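Local coordinates for protein enoyl-CoA hydratase (Thermus thermophilus, PDB 1WZ8) that probably catalyses the reversible addition of water to the double bond of enoyl-CoA thioesters, as a hexameric member of the crotonase family, at residues E53-V58 with L101-P106. Numbering follows the deposited sequence.
Sequences EGVRAV and LNFPRP
Arg105 lies against the backbone of Val55 and Arg56. Arg105 CB rests on Arg56 O at 3.8 Å. Arg105 CG meets Val55 twice, at O (3.4 Å) and at the methyl CG1. Chi1 (-43°) sets CG anti to the carbonyl carbon, and the bend at chi2 (-53°) turns CD beside Val55 O as well. Arg105 NE is linked to that oxygen through a water, which donates to Val55 O at 2.8 Å and accepts a weak bond from NE. Pro104 CB sits over the centre of one guanidinium face. An alanine at Arg105 would probably leave the water on Val55 O without its link to NE and open a gap beside Val55 CG1. Phe103 makes the apolar part. Val58 CG2 reaches Phe103 CE2 at 3.6 Å, the two side chains crossing at about a right angle, and Val55 CG1 lies at the ring edge. One direct hydrogen bond joins the segments, from Val58 N to Pro106 O (2.9 Å, nearly straight at 169°). Ala57 CA adds a CH...O contact to the same oxygen. The Val58–Pro106 bond starts the parallel pairing of strands 57-62 and 107-111 in the crotonase core sheet. Strand 21-26 flanks 57-62 on its other side. Trp46 of helix 36-49 meets Phe103 edge-to-face, Leu206 of helix 195-207 touches Ala57 and Pro106, and helix 211-226 packs on Arg105 through Lys211.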
loop_
_atom_site.group_PDB
_atom_site.type_symbol
_atom_site.label_atom_id
_atom_site.label_comp_id
_atom_site.label_asym_id
_atom_site.label_seq_id
_atom_site.Cartn_x
_atom_site.Cartn_y
_atom_site.Cartn_z
ATOM N N GLU A 53 -27.335 -13.851 -18.204
ATOM C CA GLU A 53 -26.904 -15.224 -17.977
ATOM C C GLU A 53 -26.274 -15.808 -19.231
ATOM O O GLU A 53 -26.701 -15.510 -20.347
ATOM C CB GLU A 53 -28.094 -16.096 -17.565
ATOM C CG GLU A 53 -28.588 -15.859 -16.150
ATOM C CD GLU A 53 -29.702 -16.812 -15.756
ATOM O OE1 GLU A 53 -29.521 -18.041 -15.915
ATOM O OE2 GLU A 53 -30.755 -16.335 -15.282
ATOM N N GLY A 54 -25.253 -16.635 -19.043
ATOM C CA GLY A 54 -24.607 -17.261 -20.179
ATOM C C GLY A 54 -23.366 -16.571 -20.710
ATOM O O GLY A 54 -22.710 -17.096 -21.606
ATOM N N VAL A 55 -23.036 -15.397 -20.182
ATOM C CA VAL A 55 -21.843 -14.699 -20.652
ATOM C C VAL A 55 -20.603 -15.356 -20.051
ATOM O O VAL A 55 -20.465 -15.432 -18.829
ATOM C CB VAL A 55 -21.856 -13.205 -20.249
ATOM C CG1 VAL A 55 -20.552 -12.537 -20.682
ATOM C CG2 VAL A 55 -23.037 -12.500 -20.894
ATOM N N ARG A 56 -19.709 -15.840 -20.910
ATOM C CA ARG A 56 -18.477 -16.468 -20.445
ATOM C C ARG A 56 -17.284 -15.591 -20.828
ATOM O O ARG A 56 -16.202 -15.709 -20.258
ATOM C CB ARG A 56 -18.338 -17.882 -21.029
ATOM C CG ARG A 56 -19.441 -18.840 -20.552
ATOM C CD ARG A 56 -19.341 -20.229 -21.186
ATOM N NE ARG A 56 -18.269 -21.050 -20.624
ATOM C CZ ARG A 56 -18.358 -21.749 -19.495
ATOM N NH1 ARG A 56 -19.476 -21.742 -18.777
ATOM N NH2 ARG A 56 -17.322 -22.468 -19.083
ATOM N N ALA A 57 -17.502 -14.702 -21.792
ATOM C CA ALA A 57 -16.470 -13.771 -22.239
ATOM C C ALA A 57 -17.122 -12.640 -23.021
ATOM O O ALA A 57 -18.118 -12.852 -23.715
ATOM C CB ALA A 57 -15.442 -14.486 -23.116
ATOM N N VAL A 58 -16.571 -11.439 -22.889
ATOM C CA VAL A 58 -17.085 -10.276 -23.600
ATOM C C VAL A 58 -16.071 -9.834 -24.651
ATOM O O VAL A 58 -14.867 -9.783 -24.391
ATOM C CB VAL A 58 -17.363 -9.109 -22.630
ATOM C CG1 VAL A 58 -17.675 -7.832 -23.408
ATOM C CG2 VAL A 58 -18.536 -9.468 -21.723
ATOM N N LEU A 101 -12.765 -3.908 -15.490
ATOM C CA LEU A 101 -11.926 -4.510 -14.457
ATOM C C LEU A 101 -12.717 -5.276 -13.417
ATOM O O LEU A 101 -12.284 -6.332 -12.957
ATOM C CB LEU A 101 -11.079 -3.453 -13.739
ATOM C CG LEU A 101 -9.871 -2.839 -14.450
ATOM C CD1 LEU A 101 -9.055 -2.052 -13.427
ATOM C CD2 LEU A 101 -9.008 -3.928 -15.070
ATOM N N ASN A 102 -13.875 -4.746 -13.038
ATOM C CA ASN A 102 -14.688 -5.413 -12.036
ATOM C C ASN A 102 -15.752 -6.355 -12.592
ATOM O O ASN A 102 -16.473 -6.997 -11.828
ATOM C CB ASN A 102 -15.308 -4.382 -11.088
ATOM C CG ASN A 102 -14.270 -3.742 -10.178
ATOM O OD1 ASN A 102 -13.413 -4.428 -9.624
ATOM N ND2 ASN A 102 -14.345 -2.426 -10.019
ATOM N N PHE A 103 -15.853 -6.442 -13.916
ATOM C CA PHE A 103 -16.809 -7.358 -14.520
ATOM C C PHE A 103 -16.223 -8.741 -14.244
ATOM O O PHE A 103 -15.022 -8.938 -14.383
ATOM C CB PHE A 103 -16.914 -7.123 -16.025
ATOM C CG PHE A 103 -17.999 -7.921 -16.676
ATOM C CD1 PHE A 103 -19.331 -7.701 -16.339
ATOM C CD2 PHE A 103 -17.693 -8.922 -17.589
ATOM C CE1 PHE A 103 -20.347 -8.472 -16.901
ATOM C CE2 PHE A 103 -18.703 -9.700 -18.160
ATOM C CZ PHE A 103 -20.030 -9.477 -17.813
ATOM N N PRO A 104 -17.058 -9.717 -13.848
ATOM C CA PRO A 104 -16.539 -11.061 -13.556
ATOM C C PRO A 104 -15.949 -11.896 -14.690
ATOM O O PRO A 104 -15.059 -12.719 -14.451
ATOM C CB PRO A 104 -17.727 -11.752 -12.890
ATOM C CG PRO A 104 -18.906 -11.085 -13.540
ATOM C CD PRO A 104 -18.499 -9.633 -13.550
ATOM N N ARG A 105 -16.434 -11.703 -15.912
ATOM C CA ARG A 105 -15.939 -12.480 -17.044
ATOM C C ARG A 105 -14.810 -11.778 -17.797
ATOM O O ARG A 105 -14.695 -10.552 -17.772
ATOM C CB ARG A 105 -17.081 -12.776 -18.026
ATOM C CG ARG A 105 -18.379 -13.186 -17.364
ATOM C CD ARG A 105 -18.160 -14.335 -16.399
ATOM N NE ARG A 105 -19.286 -14.487 -15.485
ATOM C CZ ARG A 105 -19.261 -15.251 -14.398
ATOM N NH1 ARG A 105 -18.163 -15.933 -14.094
ATOM N NH2 ARG A 105 -20.323 -15.318 -13.608
ATOM N N PRO A 106 -13.949 -12.560 -18.465
ATOM C CA PRO A 106 -12.836 -11.991 -19.227
ATOM C C PRO A 106 -13.373 -11.114 -20.347
ATOM O O PRO A 106 -14.385 -11.442 -20.967
ATOM C CB PRO A 106 -12.118 -13.227 -19.768
ATOM C CG PRO A 106 -12.377 -14.253 -18.696
ATOM C CD PRO A 106 -13.846 -14.028 -18.400
HETATM O O HOH W 1 -22.132 -14.806 -16.718
#